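Putative nitrate transport protein (Thermoplasma volcanium, PDB 3MST) is of unproven function but probably binds a small solute, perhaps nitrate or another anion, between two lobes, as transport-associated binding proteins do. Local coordinates at residues I78-I83 and L157-M162; R106-Y111 and K144-R149. One frame throughout, in Å; residues are numbered along the deposited sequence. Where two conformers were deposited one is given.

Contact 1. Residues I78-I83 and L157-M162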
loop_
_atom_site.group_PDB
_atom_site.type_symbol
_atom_site.label_atom_id
_atom_site.label_comp_id
_atom_site.label_asym_id
_atom_site.label_seq_id
_atom_site.Cartn_x
_atom_site.Cartn_y
_atom_site.Cartn_z
ATOM N N ILE A 78 0.012 -6.390 -0.141
ATOM C CA ILE A 78 -0.263 -6.080 1.262
ATOM C C ILE A 78 -1.776 -6.075 1.448
ATOM O O ILE A 78 -2.474 -5.434 0.690
ATOM C CB ILE A 78 0.312 -4.699 1.644
ATOM C CG1 ILE A 78 1.733 -4.490 1.127
ATOM C CG2 ILE A 78 0.273 -4.532 3.182
ATOM C CD1 ILE A 78 2.273 -3.086 1.350
ATOM N N ASP A 79 -2.292 -6.810 2.435
ATOM C CA ASP A 79 -3.737 -6.875 2.632
ATOM C C ASP A 79 -4.129 -5.788 3.614
ATOM O O ASP A 79 -4.014 -5.960 4.822
ATOM C CB ASP A 79 -4.128 -8.250 3.128
ATOM C CG ASP A 79 -5.622 -8.520 3.026
ATOM O OD1 ASP A 79 -6.336 -7.725 2.397
ATOM O OD2 ASP A 79 -6.041 -9.557 3.572
HETATM N N MSE A 80 -4.517 -4.638 3.077
HETATM C CA MSE A 80 -4.693 -3.389 3.841
HETATM C C MSE A 80 -6.147 -2.964 4.003
HETATM O O MSE A 80 -6.428 -2.080 4.813
HETATM C CB MSE A 80 -3.978 -2.250 3.107
HETATM C CG MSE A 80 -2.523 -2.460 2.925
HETATM SE SE MSE A 80 -1.637 -1.124 1.892
HETATM C CE MSE A 80 -2.126 -1.672 0.131
ATOM N N TYR A 81 -7.050 -3.551 3.209
ATOM C CA TYR A 81 -8.439 -3.067 3.112
ATOM C C TYR A 81 -9.460 -4.162 3.407
ATOM O O TYR A 81 -9.215 -5.363 3.161
ATOM C CB TYR A 81 -8.700 -2.532 1.682
ATOM C CG TYR A 81 -7.820 -1.350 1.343
ATOM C CD1 TYR A 81 -8.019 -0.118 1.941
ATOM C CD2 TYR A 81 -6.732 -1.474 0.503
ATOM C CE1 TYR A 81 -7.183 0.950 1.703
ATOM C CE2 TYR A 81 -5.904 -0.397 0.255
ATOM C CZ TYR A 81 -6.115 0.789 0.848
ATOM O OH TYR A 81 -5.242 1.820 0.598
ATOM N N SER A 82 -10.631 -3.717 3.897
ATOM C CA SER A 82 -11.731 -4.572 4.223
ATOM C C SER A 82 -12.989 -4.089 3.503
ATOM O O SER A 82 -13.181 -2.881 3.322
ATOM C CB SER A 82 -12.040 -4.511 5.709
ATOM O OG SER A 82 -11.177 -5.389 6.438
ATOM N N ILE A 83 -13.783 -5.041 3.045
ATOM C CA ILE A 83 -15.090 -4.783 2.464
ATOM C C ILE A 83 -16.140 -5.033 3.554
ATOM O O ILE A 83 -16.194 -6.092 4.167
ATOM C CB ILE A 83 -15.328 -5.687 1.248
ATOM C CG1 ILE A 83 -14.249 -5.497 0.178
ATOM C CG2 ILE A 83 -16.767 -5.478 0.671
ATOM C CD1 ILE A 83 -14.218 -6.672 -0.859
ATOM N N LEU A 157 -2.920 -9.110 -7.457
ATOM C CA LEU A 157 -1.739 -8.432 -8.028
ATOM C C LEU A 157 -1.217 -7.440 -6.999
ATOM O O LEU A 157 -1.983 -6.976 -6.133
ATOM C CB LEU A 157 -2.113 -7.720 -9.320
ATOM C CG LEU A 157 -2.479 -8.667 -10.464
ATOM C CD1 LEU A 157 -3.310 -7.938 -11.496
ATOM C CD2 LEU A 157 -1.228 -9.343 -11.064
ATOM N N PRO A 158 0.055 -7.088 -7.062
ATOM C CA PRO A 158 0.615 -6.169 -6.085
ATOM C C PRO A 158 0.138 -4.743 -6.296
ATOM O O PRO A 158 0.340 -4.145 -7.368
ATOM C CB PRO A 158 2.126 -6.269 -6.334
ATOM C CG PRO A 158 2.245 -6.712 -7.734
ATOM C CD PRO A 158 1.103 -7.648 -7.936
ATOM N N SER A 159 -0.468 -4.160 -5.274
ATOM C CA SER A 159 -0.924 -2.772 -5.357
ATOM C C SER A 159 0.078 -1.714 -4.975
ATOM O O SER A 159 -0.181 -0.509 -5.168
ATOM C CB SER A 159 -2.210 -2.583 -4.534
ATOM O OG SER A 159 -1.939 -2.650 -3.142
ATOM N N CYS A 160 1.242 -2.120 -4.431
ATOM C CA CYS A 160 2.299 -1.205 -4.061
ATOM C C CYS A 160 3.547 -1.563 -4.832
ATOM O O CYS A 160 3.714 -2.693 -5.297
ATOM C CB CYS A 160 2.533 -1.251 -2.565
ATOM S SG CYS A 160 1.131 -0.647 -1.596
ATOM N N ALA A 161 4.406 -0.567 -5.017
ATOM C CA ALA A 161 5.552 -0.709 -5.878
ATOM C C ALA A 161 6.774 -0.025 -5.335
ATOM O O ALA A 161 6.667 0.915 -4.529
ATOM C CB ALA A 161 5.214 -0.132 -7.280
HETATM N N MSE A 162 7.937 -0.475 -5.804
HETATM C CA MSE A 162 9.231 0.165 -5.535
HETATM C C MSE A 162 9.758 0.619 -6.898
HETATM O O MSE A 162 9.708 -0.140 -7.846
HETATM C CB MSE A 162 10.232 -0.847 -4.915
HETATM C CG MSE A 162 9.649 -1.750 -3.837
HETATM SE SE MSE A 162 11.151 -2.655 -2.989
HETATM C CE MSE A 162 10.055 -3.927 -2.009
#

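Contact 2. Residues R106-Y111 and K144-R149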
loop_
_atom_site.group_PDB
_atom_site.type_symbol
_atom_site.label_atom_id
_atom_site.label_comp_id
_atom_site.label_asym_id
_atom_site.label_seq_id
_atom_site.Cartn_x
_atom_site.Cartn_y
_atom_site.Cartn_z
ATOM N N ARG A 106 -13.253 1.774 -7.036
ATOM C CA ARG A 106 -13.632 1.949 -8.458
ATOM C C ARG A 106 -13.362 0.718 -9.293
ATOM O O ARG A 106 -14.161 0.388 -10.180
ATOM C CB ARG A 106 -12.939 3.157 -9.063
ATOM C CG ARG A 106 -13.476 4.486 -8.502
ATOM C CD ARG A 106 -12.722 5.694 -9.001
ATOM N NE ARG A 106 -12.733 5.705 -10.489
ATOM C CZ ARG A 106 -11.860 6.319 -11.308
ATOM N NH1 ARG A 106 -10.848 7.061 -10.867
ATOM N NH2 ARG A 106 -11.993 6.161 -12.629
ATOM N N ILE A 107 -12.302 -0.016 -9.006
ATOM C CA ILE A 107 -12.039 -1.274 -9.713
ATOM C C ILE A 107 -13.101 -2.303 -9.350
ATOM O O ILE A 107 -13.723 -2.928 -10.209
ATOM C CB ILE A 107 -10.615 -1.821 -9.379
ATOM C CG1 ILE A 107 -9.595 -0.868 -10.009
ATOM C CG2 ILE A 107 -10.488 -3.335 -9.753
ATOM C CD1 ILE A 107 -8.248 -1.088 -9.596
ATOM N N LEU A 108 -13.405 -2.407 -8.058
ATOM C CA LEU A 108 -14.341 -3.370 -7.563
ATOM C C LEU A 108 -15.758 -3.065 -8.040
ATOM O O LEU A 108 -16.579 -4.005 -8.270
ATOM C CB LEU A 108 -14.318 -3.413 -6.042
ATOM C CG LEU A 108 -15.219 -4.446 -5.370
ATOM C CD1 LEU A 108 -15.021 -5.898 -5.833
ATOM C CD2 LEU A 108 -15.059 -4.362 -3.832
ATOM N N ALA A 109 -16.069 -1.777 -8.142
ATOM C CA ALA A 109 -17.408 -1.336 -8.537
ATOM C C ALA A 109 -17.817 -1.878 -9.901
ATOM O O ALA A 109 -19.005 -2.070 -10.164
ATOM C CB ALA A 109 -17.496 0.155 -8.519
ATOM N N TYR A 110 -16.847 -2.118 -10.781
ATOM C CA TYR A 110 -17.175 -2.687 -12.096
ATOM C C TYR A 110 -17.830 -4.045 -11.959
ATOM O O TYR A 110 -18.840 -4.358 -12.600
ATOM C CB TYR A 110 -15.879 -2.791 -12.956
ATOM C CG TYR A 110 -16.165 -3.355 -14.316
ATOM C CD1 TYR A 110 -16.667 -2.524 -15.323
ATOM C CD2 TYR A 110 -16.007 -4.700 -14.586
ATOM C CE1 TYR A 110 -16.995 -3.056 -16.599
ATOM C CE2 TYR A 110 -16.323 -5.254 -15.849
ATOM C CZ TYR A 110 -16.828 -4.407 -16.837
ATOM O OH TYR A 110 -17.153 -4.986 -18.071
ATOM N N TYR A 111 -17.217 -4.847 -11.127
ATOM C CA TYR A 111 -17.641 -6.208 -10.875
ATOM C C TYR A 111 -18.922 -6.294 -10.037
ATOM O O TYR A 111 -19.797 -7.179 -10.231
ATOM C CB TYR A 111 -16.514 -7.014 -10.205
ATOM C CG TYR A 111 -15.329 -7.111 -11.139
ATOM C CD1 TYR A 111 -15.325 -7.992 -12.211
ATOM C CD2 TYR A 111 -14.282 -6.226 -11.027
ATOM C CE1 TYR A 111 -14.302 -8.016 -13.122
ATOM C CE2 TYR A 111 -13.244 -6.225 -11.922
ATOM C CZ TYR A 111 -13.247 -7.106 -12.992
ATOM O OH TYR A 111 -12.212 -7.078 -13.905
ATOM N N LYS A 144 -14.413 -8.238 5.294
ATOM C CA LYS A 144 -13.952 -9.268 4.344
ATOM C C LYS A 144 -12.683 -8.739 3.716
ATOM O O LYS A 144 -12.646 -7.603 3.261
ATOM C CB LYS A 144 -14.986 -9.540 3.244
ATOM C CG LYS A 144 -14.512 -10.466 2.145
ATOM C CD LYS A 144 -15.599 -10.770 1.070
ATOM C CE LYS A 144 -15.098 -11.810 0.027
ATOM N NZ LYS A 144 -16.134 -12.744 -0.411
ATOM N N SER A 145 -11.646 -9.576 3.638
ATOM C CA SER A 145 -10.373 -9.154 3.036
ATOM C C SER A 145 -10.533 -8.738 1.586
ATOM O O SER A 145 -11.061 -9.510 0.769
ATOM C CB SER A 145 -9.382 -10.324 3.129
ATOM O OG SER A 145 -8.316 -10.189 2.222
ATOM N N PHE A 146 -10.064 -7.535 1.235
ATOM C CA PHE A 146 -10.075 -7.118 -0.137
ATOM C C PHE A 146 -9.148 -7.991 -0.996
ATOM O O PHE A 146 -9.520 -8.284 -2.122
ATOM C CB PHE A 146 -9.697 -5.626 -0.254
ATOM C CG PHE A 146 -9.627 -5.103 -1.659
ATOM C CD1 PHE A 146 -10.764 -4.880 -2.396
ATOM C CD2 PHE A 146 -8.407 -4.879 -2.262
ATOM C CE1 PHE A 146 -10.688 -4.399 -3.690
ATOM C CE2 PHE A 146 -8.318 -4.357 -3.544
ATOM C CZ PHE A 146 -9.487 -4.160 -4.274
ATOM N N ARG A 147 -7.992 -8.377 -0.426
ATOM C CA ARG A 147 -7.040 -9.330 -1.067
ATOM C C ARG A 147 -7.794 -10.615 -1.446
ATOM O O ARG A 147 -7.586 -11.180 -2.524
ATOM C CB ARG A 147 -5.842 -9.706 -0.147
ATOM C CG ARG A 147 -5.003 -10.947 -0.633
ATOM C CD ARG A 147 -3.866 -11.408 0.296
ATOM N NE ARG A 147 -2.792 -10.432 0.396
ATOM C CZ ARG A 147 -1.667 -10.613 1.087
ATOM N NH1 ARG A 147 -1.462 -11.737 1.716
ATOM N NH2 ARG A 147 -0.742 -9.682 1.107
ATOM N N ASN A 148 -8.652 -11.090 -0.560
ATOM C CA ASN A 148 -9.342 -12.323 -0.829
ATOM C C ASN A 148 -10.455 -12.150 -1.892
ATOM O O ASN A 148 -10.686 -13.054 -2.686
ATOM C CB ASN A 148 -9.848 -12.941 0.489
ATOM C CG ASN A 148 -9.927 -14.422 0.412
ATOM O OD1 ASN A 148 -8.968 -15.077 0.002
ATOM N ND2 ASN A 148 -11.079 -14.966 0.729
ATOM N N ARG A 149 -11.151 -11.000 -1.911
ATOM C CA ARG A 149 -12.124 -10.677 -2.923
ATOM C C ARG A 149 -11.451 -10.610 -4.308
ATOM O O ARG A 149 -11.989 -11.126 -5.289
ATOM C CB ARG A 149 -12.818 -9.342 -2.600
ATOM C CG ARG A 149 -13.873 -8.917 -3.578
ATOM C CD ARG A 149 -15.114 -9.746 -3.439
ATOM N NE ARG A 149 -16.142 -9.302 -4.383
ATOM C CZ ARG A 149 -16.471 -9.956 -5.466
ATOM N NH1 ARG A 149 -15.918 -11.154 -5.726
ATOM N NH2 ARG A 149 -17.366 -9.446 -6.297
#

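Contact 1. Residues I78-I83 and L157-M162
Ile78 and Met80 pass Ser159 and Cys160 on two linker segments that stay apart, with 7.4 Å between Ile78 CA and Pro158 CA at their nearest, so that side chains do the bridging. Met80, modelled as selenomethionine, points its terminal methyl between two partners: Met80 CE lies 3.4 Å from Ser159 OG and 3.8 Å from Cys160 SG. The bend at chi3 (-79°) of an otherwise extended chain turns this methyl aside from the line of the chain. Ile78 meets the same sulfur with the end of its longer branch, Ile78 CD1 standing 4.0 Å from Cys160 SG; seen from the sulfur, the two methyls are about 75° apart. The touch is thus apolar except at Ser159, whose OG is satisfied by a hydrogen bond to an unidentified bound molecule. Ile78 O and Leu157 N bond the same molecule, and an acetate lies near the Met80 side chain; neither need be the natural ligand. Strand 71-77 of one sheet leads through 78-80 into strand 81-85 of the other, and 157-159 returns the chain to strand 160-164 of the first sheet. Two such crossings beside bound small molecules are consistent with the interlobe hinge and cleft of the type II periplasmic binding protein fold.

Contact 2. Residues R106-Y111 and K144-R149
Leu108 of helix 100-112 faces Phe146 and Arg149 in the first turn of helix 146-152, joining an N-capped helix to a second helix within one alpha/beta lobe. The backbones keep their distance, 8.9 Å separating Leu108 CA from Arg149 CA at the nearest, and the gap is bridged by side chains. Lys144 opens the second segment on the edge strand 144-145, where its backbone pairs with Ile83. Ser145 is the N-cap: its OG accepts from Asn148 N at 2.9 Å, with an N-H...O angle of 150°, and Ser145 O receives Arg149 N at 3.1 Å. The hydroxyl is also bonded to a carboxylate oxygen of Asp79, and the other oxygen makes a weak bond to Arg147 N; a negative charge at this helix start would probably be stabilised by the helix dipole. Phe146 presents its ring edge to Leu108: Leu108 CD2 lies near the ring plane, 4.4 Å from Phe146 CE1. One turn on, Arg149 carries the remainder of the contact. A bend at chi2 (73°) swings its outer chain round to cross Leu108 at about a right angle, and its three guanidinium nitrogens are all spoken for: NE pairs with Glu87, NH1 with Glu152 and NH2 with Asp112, just beyond Tyr111. This network of salt bridges should fix the guanidinium firmly. The leucine methyls divide the work, CD2 going to the aromatic edge and CD1 approaching the arginine obliquely, with Leu108 CD1 3.9 Å from both CG and NE of Arg149.

How the contacts relate
The centre of contact 1 is about 5 Å from that of the chain, and it joins linkers running between the two sheets; contact 2, centred about 15 Å out, belongs to one lobe. Both are buried, but Arg149 in contact 2 is partly exposed. The contact centres are about 11 Å apart, and both contacts reach the sheet in which strands 81-85 and 144-145 are neighbours, tied by Ile83 N to Lys144 O at 2.8 Å. Side chains also meet, since Ile83 CD1 packs 3.5 Å from Arg149 CB. Chemistry follows place: methyl and sulfur groups beside bound molecules at the first, leucine methyls against a ring and a charged side chain at the second.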